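Local coordinates for protein WbmS, polysaccharide deacetylase involved in O-antigen biosynthesis (Bordetella bronchiseptica, PDB 3HFT) that is a putative zinc-dependent polysaccharide deacetylase, probably removing acetyl groups from sugars during the biosynthesis of the O-antigen of lipopolysaccharide, at residues Ile45-Leu53 with Val228-Ile236. Sequence-based numbering, arbitrary orientation. Where two conformers were deposited one is given.
Sequences IDWAADFVL and VHRNPVDLI. With EDO (1,2-ethanediol), chain D.
F51, in the first turn of helix 50-63, reaches the loop between helices 219-224 and 245-256, and R230 reaches back from that loop to the backbone of 47-49. The apolar half centres on the F51 ring. P232 lies over one face in a CH-pi contact, its CA 3.7 Å from the ring centroid and 16° off the normal, while V52 CG2 sits toward the rim of the opposite face. A chi1 of 73° holds CG of F51 between its own N and carbonyl carbon, turning the ring to the loop. L235 CD2 bridges the two helix residues, 3.8 Å from F51 CZ and 3.7 Å from V52 CG2; Y213 meets the F51 ring edge-to-face.

The polar half is a grip on backbone atoms. R230, bent at chi3, lays one guanidinium face over A49 and gives an NH1 hydrogen bond of 2.9 Å to W47 O (N-H...O 149°), NH1 lying nearly along the C=O axis. Its NH2 donates to a water that in turn donates to A48 O. A second water accepts from A49 N, at the helix N-cap position, and donates to H229 O. Within the loop, N231 OD1 accepts from V233 N, an Asx turn, and also from D234 N.

D46, within the type I' turn I45-A48, binds zinc through OD1, with H92 and H127; OD2 accepts from O2 of an ethanediol, probably from the crystallisation liquor. R230 thus joins the loop to W47 O directly and to A48 O through water, starting one residue after a zinc ligand.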
ATOM      1  N   ILE A  45      18.092  -6.516  -0.356  1.00 33.61           N
ATOM      2  CA  ILE A  45      19.209  -7.476  -0.390  1.00 33.68           C
ATOM      3  C   ILE A  45      18.704  -8.914  -0.608  1.00 33.62           C
ATOM      4  O   ILE A  45      19.322  -9.680  -1.320  1.00 33.31           O
ATOM      5  CB  ILE A  45      20.129  -7.256   0.826  1.00 36.37           C
ATOM      6  CG1 ILE A  45      20.804  -5.862   0.713  1.00 33.68           C
ATOM      7  CG2 ILE A  45      21.201  -8.396   0.961  1.00 32.30           C
ATOM      8  CD1 ILE A  45      21.707  -5.471   1.923  1.00 33.25           C
ATOM      9  N   ASP A  46      17.551  -9.248  -0.037  1.00 32.78           N
ATOM     10  CA  ASP A  46      16.905 -10.560  -0.203  1.00 32.50           C
ATOM     11  C   ASP A  46      17.847 -11.755  -0.066  1.00 32.27           C
ATOM     12  O   ASP A  46      17.873 -12.649  -0.924  1.00 33.04           O
ATOM     13  CB  ASP A  46      16.130 -10.632  -1.525  1.00 32.43           C
ATOM     14  CG  ASP A  46      14.834  -9.867  -1.454  1.00 36.30           C
ATOM     15  OD1 ASP A  46      14.739  -9.004  -0.558  1.00 36.71           O
ATOM     16  OD2 ASP A  46      13.932 -10.113  -2.282  1.00 37.59           O
ATOM     17  N   TRP A  47      18.601 -11.775   1.022  1.00 34.58           N
ATOM     18  CA  TRP A  47      19.438 -12.927   1.366  1.00 33.67           C
ATOM     19  C   TRP A  47      20.487 -13.304   0.323  1.00 34.34           C
ATOM     20  O   TRP A  47      20.946 -14.436   0.292  1.00 35.27           O
ATOM     21  CB  TRP A  47      18.565 -14.157   1.729  1.00 35.40           C
ATOM     22  CG  TRP A  47      17.610 -13.834   2.853  1.00 34.38           C
ATOM     23  CD1 TRP A  47      17.880 -13.881   4.187  1.00 35.89           C
ATOM     24  CD2 TRP A  47      16.268 -13.335   2.734  1.00 33.59           C
ATOM     25  NE1 TRP A  47      16.795 -13.462   4.901  1.00 34.61           N
ATOM     26  CE2 TRP A  47      15.788 -13.121   4.043  1.00 39.73           C
ATOM     27  CE3 TRP A  47      15.428 -13.039   1.648  1.00 38.49           C
ATOM     28  CZ2 TRP A  47      14.505 -12.640   4.307  1.00 38.50           C
ATOM     29  CZ3 TRP A  47      14.143 -12.562   1.914  1.00 37.76           C
ATOM     30  CH2 TRP A  47      13.703 -12.372   3.233  1.00 39.49           C
ATOM     31  N   ALA A  48      20.896 -12.359  -0.515  1.00 32.93           N
ATOM     32  CA  ALA A  48      21.958 -12.627  -1.494  1.00 33.44           C
ATOM     33  C   ALA A  48      23.254 -13.105  -0.840  1.00 33.04           C
ATOM     34  O   ALA A  48      23.670 -12.625   0.215  1.00 32.28           O
ATOM     35  CB  ALA A  48      22.227 -11.368  -2.313  1.00 30.62           C
ATOM     36  N   ALA A  49      23.922 -14.046  -1.488  1.00 32.18           N
ATOM     37  CA  ALA A  49      25.221 -14.472  -1.062  1.00 29.59           C
ATOM     38  C   ALA A  49      26.138 -13.244  -1.090  1.00 32.11           C
ATOM     39  O   ALA A  49      25.928 -12.327  -1.863  1.00 30.45           O
ATOM     40  CB  ALA A  49      25.763 -15.559  -2.032  1.00 30.50           C
ATOM     41  N   ASP A  50      27.183 -13.257  -0.274  1.00 31.95           N
ATOM     42  CA  ASP A  50      28.130 -12.159  -0.208  1.00 32.58           C
ATOM     43  C   ASP A  50      28.747 -11.770  -1.550  1.00 32.64           C
ATOM     44  O   ASP A  50      28.922 -10.585  -1.809  1.00 32.83           O
ATOM     45  CB  ASP A  50      29.244 -12.486   0.792  1.00 33.00           C
ATOM     46  CG  ASP A  50      28.813 -12.319   2.243  1.00 35.95           C
ATOM     47  OD1 ASP A  50      27.695 -11.859   2.544  1.00 36.86           O
ATOM     48  OD2 ASP A  50      29.621 -12.650   3.118  1.00 34.68           O
ATOM     49  N   PHE A  51      29.106 -12.739  -2.406  1.00 34.03           N
ATOM     50  CA  PHE A  51      29.760 -12.382  -3.676  1.00 31.67           C
ATOM     51  C   PHE A  51      28.782 -11.626  -4.577  1.00 31.68           C
ATOM     52  O   PHE A  51      29.163 -10.709  -5.312  1.00 33.05           O
ATOM     53  CB  PHE A  51      30.375 -13.607  -4.393  1.00 31.82           C
ATOM     54  CG  PHE A  51      29.372 -14.535  -5.025  1.00 30.17           C
ATOM     55  CD1 PHE A  51      28.791 -15.558  -4.289  1.00 33.89           C
ATOM     56  CD2 PHE A  51      29.088 -14.451  -6.384  1.00 35.02           C
ATOM     57  CE1 PHE A  51      27.881 -16.427  -4.867  1.00 35.10           C
ATOM     58  CE2 PHE A  51      28.197 -15.329  -6.981  1.00 32.60           C
ATOM     59  CZ  PHE A  51      27.581 -16.314  -6.224  1.00 32.62           C
ATOM     60  N   VAL A  52      27.508 -11.988  -4.487  1.00 31.88           N
ATOM     61  CA  VAL A  52      26.451 -11.309  -5.232  1.00 31.51           C
ATOM     62  C   VAL A  52      26.240  -9.889  -4.691  1.00 32.41           C
ATOM     63  O   VAL A  52      26.173  -8.943  -5.461  1.00 32.84           O
ATOM     64  CB  VAL A  52      25.142 -12.122  -5.195  1.00 28.31           C
ATOM     65  CG1 VAL A  52      23.944 -11.317  -5.778  1.00 31.00           C
ATOM     66  CG2 VAL A  52      25.329 -13.458  -5.925  1.00 32.34           C
ATOM     67  N   LEU A  53      26.145  -9.738  -3.370  1.00 32.61           N
ATOM     68  CA  LEU A  53      25.949  -8.406  -2.783  1.00 31.41           C
ATOM     69  C   LEU A  53      27.171  -7.545  -3.074  1.00 31.94           C
ATOM     70  O   LEU A  53      27.035  -6.382  -3.459  1.00 33.34           O
ATOM     71  CB  LEU A  53      25.674  -8.506  -1.268  1.00 30.79           C
ATOM     72  CG  LEU A  53      25.558  -7.184  -0.502  1.00 33.61           C
ATOM     73  CD1 LEU A  53      24.506  -6.263  -1.116  1.00 30.40           C
ATOM     74  CD2 LEU A  53      25.231  -7.476   0.956  1.00 32.57           C
ATOM     75  N   VAL A 228      22.100 -22.579  -8.149  0.50 37.67           N
ATOM     76  CA  VAL A 228      23.407 -21.989  -8.370  0.50 36.30           C
ATOM     77  C   VAL A 228      23.547 -20.606  -7.742  0.50 34.25           C
ATOM     78  O   VAL A 228      24.636 -20.047  -7.746  0.50 32.80           O
ATOM     79  CB  VAL A 228      23.674 -21.878  -9.891  0.50 37.96           C
ATOM     80  CG1 VAL A 228      25.147 -21.631 -10.168  0.50 37.59           C
ATOM     81  CG2 VAL A 228      23.214 -23.147 -10.593  0.50 37.85           C
ATOM     82  N   HIS A 229      22.469 -20.079  -7.154  1.00 34.12           N
ATOM     83  CA  HIS A 229      22.447 -18.690  -6.647  1.00 33.81           C
ATOM     84  C   HIS A 229      23.479 -18.365  -5.590  1.00 33.18           C
ATOM     85  O   HIS A 229      23.766 -17.192  -5.355  1.00 32.71           O
ATOM     86  CB  HIS A 229      21.058 -18.252  -6.144  1.00 33.05           C
ATOM     87  CG  HIS A 229      20.012 -18.204  -7.214  1.00 38.35           C
ATOM     88  ND1 HIS A 229      18.668 -18.083  -6.939  1.00 35.96           N
ATOM     89  CD2 HIS A 229      20.112 -18.314  -8.561  1.00 33.64           C
ATOM     90  CE1 HIS A 229      17.987 -18.092  -8.072  1.00 36.30           C
ATOM     91  NE2 HIS A 229      18.842 -18.252  -9.073  1.00 32.34           N
ATOM     92  N   ARG A 230      24.046 -19.381  -4.955  1.00 32.56           N
ATOM     93  CA  ARG A 230      25.081 -19.145  -3.974  1.00 36.39           C
ATOM     94  C   ARG A 230      26.403 -19.787  -4.396  1.00 37.00           C
ATOM     95  O   ARG A 230      27.287 -19.943  -3.571  1.00 36.25           O
ATOM     96  CB  ARG A 230      24.619 -19.679  -2.617  1.00 35.21           C
ATOM     97  CG  ARG A 230      23.190 -19.250  -2.269  1.00 36.84           C
ATOM     98  CD  ARG A 230      22.808 -19.640  -0.859  1.00 42.90           C
ATOM     99  NE  ARG A 230      23.564 -18.828   0.077  1.00 47.66           N
ATOM    100  CZ  ARG A 230      23.174 -17.645   0.543  1.00 41.49           C
ATOM    101  NH1 ARG A 230      22.012 -17.127   0.217  1.00 43.30           N
ATOM    102  NH2 ARG A 230      23.965 -16.988   1.364  1.00 53.46           N
ATOM    103  N   ASN A 231      26.551 -20.109  -5.687  1.00 35.71           N
ATOM    104  CA  ASN A 231      27.750 -20.758  -6.222  1.00 35.06           C
ATOM    105  C   ASN A 231      28.600 -19.728  -6.962  1.00 36.76           C
ATOM    106  O   ASN A 231      28.263 -19.333  -8.077  1.00 36.27           O
ATOM    107  CB  ASN A 231      27.336 -21.866  -7.167  1.00 36.16           C
ATOM    108  CG  ASN A 231      28.490 -22.698  -7.635  1.00 37.28           C
ATOM    109  OD1 ASN A 231      29.610 -22.210  -7.798  1.00 35.71           O
ATOM    110  ND2 ASN A 231      28.220 -23.967  -7.894  1.00 33.88           N
ATOM    111  N   PRO A 232      29.683 -19.254  -6.330  1.00 37.00           N
ATOM    112  CA  PRO A 232      30.498 -18.203  -6.917  1.00 38.68           C
ATOM    113  C   PRO A 232      31.273 -18.558  -8.158  1.00 41.50           C
ATOM    114  O   PRO A 232      31.770 -17.655  -8.812  1.00 45.85           O
ATOM    115  CB  PRO A 232      31.443 -17.837  -5.781  1.00 37.34           C
ATOM    116  CG  PRO A 232      31.526 -19.032  -4.996  1.00 42.20           C
ATOM    117  CD  PRO A 232      30.170 -19.608  -4.996  1.00 37.16           C
ATOM    118  N   VAL A 233      31.359 -19.850  -8.482  1.00 41.74           N
ATOM    119  CA  VAL A 233      32.028 -20.323  -9.674  1.00 41.22           C
ATOM    120  C   VAL A 233      31.063 -20.427 -10.837  1.00 39.61           C
ATOM    121  O   VAL A 233      31.353 -19.980 -11.919  1.00 44.15           O
ATOM    122  CB  VAL A 233      32.649 -21.721  -9.437  1.00 43.19           C
ATOM    123  CG1 VAL A 233      33.207 -22.311 -10.744  1.00 40.41           C
ATOM    124  CG2 VAL A 233      33.734 -21.655  -8.344  1.00 42.89           C
ATOM    125  N   ASP A 234      29.894 -21.000 -10.617  1.00 36.56           N
ATOM    126  CA  ASP A 234      28.965 -21.246 -11.702  1.00 35.25           C
ATOM    127  C   ASP A 234      27.968 -20.111 -11.995  1.00 33.81           C
ATOM    128  O   ASP A 234      27.461 -20.008 -13.111  1.00 33.17           O
ATOM    129  CB  ASP A 234      28.130 -22.477 -11.386  1.00 36.62           C
ATOM    130  CG  ASP A 234      28.886 -23.785 -11.565  1.00 45.13           C
ATOM    131  OD1 ASP A 234      30.136 -23.766 -11.790  1.00 40.06           O
ATOM    132  OD2 ASP A 234      28.182 -24.828 -11.458  1.00 53.72           O
ATOM    133  N   LEU A 235      27.631 -19.295 -11.001  1.00 33.09           N
ATOM    134  CA  LEU A 235      26.552 -18.327 -11.209  1.00 30.22           C
ATOM    135  C   LEU A 235      26.811 -17.367 -12.351  1.00 30.66           C
ATOM    136  O   LEU A 235      25.875 -16.991 -13.074  1.00 31.31           O
ATOM    137  CB  LEU A 235      26.221 -17.563  -9.919  1.00 33.25           C
ATOM    138  CG  LEU A 235      24.946 -16.692  -9.977  1.00 32.11           C
ATOM    139  CD1 LEU A 235      23.716 -17.519 -10.383  1.00 31.42           C
ATOM    140  CD2 LEU A 235      24.690 -15.901  -8.653  1.00 28.56           C
ATOM    141  N   ILE A 236      28.064 -16.957 -12.522  1.00 30.41           N
ATOM    142  CA  ILE A 236      28.412 -15.980 -13.553  1.00 31.11           C
ATOM    143  C   ILE A 236      28.049 -16.502 -14.978  1.00 29.83           C
ATOM    144  O   ILE A 236      27.764 -15.705 -15.896  1.00 28.82           O
ATOM    145  CB  ILE A 236      29.940 -15.641 -13.478  1.00 30.76           C
ATOM    146  CG1 ILE A 236      30.312 -14.528 -14.466  1.00 38.12           C
ATOM    147  CG2 ILE A 236      30.800 -16.863 -13.722  1.00 33.44           C
ATOM    148  CD1 ILE A 236      29.567 -13.286 -14.233  1.00 32.70           C
TER
HETATM  149  C1  EDO D 259      13.047 -12.284  -6.382  1.00 54.81           C
HETATM  150  O1  EDO D 259      12.696 -11.701  -7.639  1.00 39.94           O
HETATM  151  C2  EDO D 259      14.235 -11.529  -5.775  1.00 61.80           C
HETATM  152  O2  EDO D 259      14.270 -11.687  -4.346  1.00 64.92           O
HETATM  153  O   HOH W   1      23.521 -14.518   2.374  1.00 45.67           O
HETATM  154  O   HOH W   2      22.689 -15.245  -3.753  1.00 34.34           O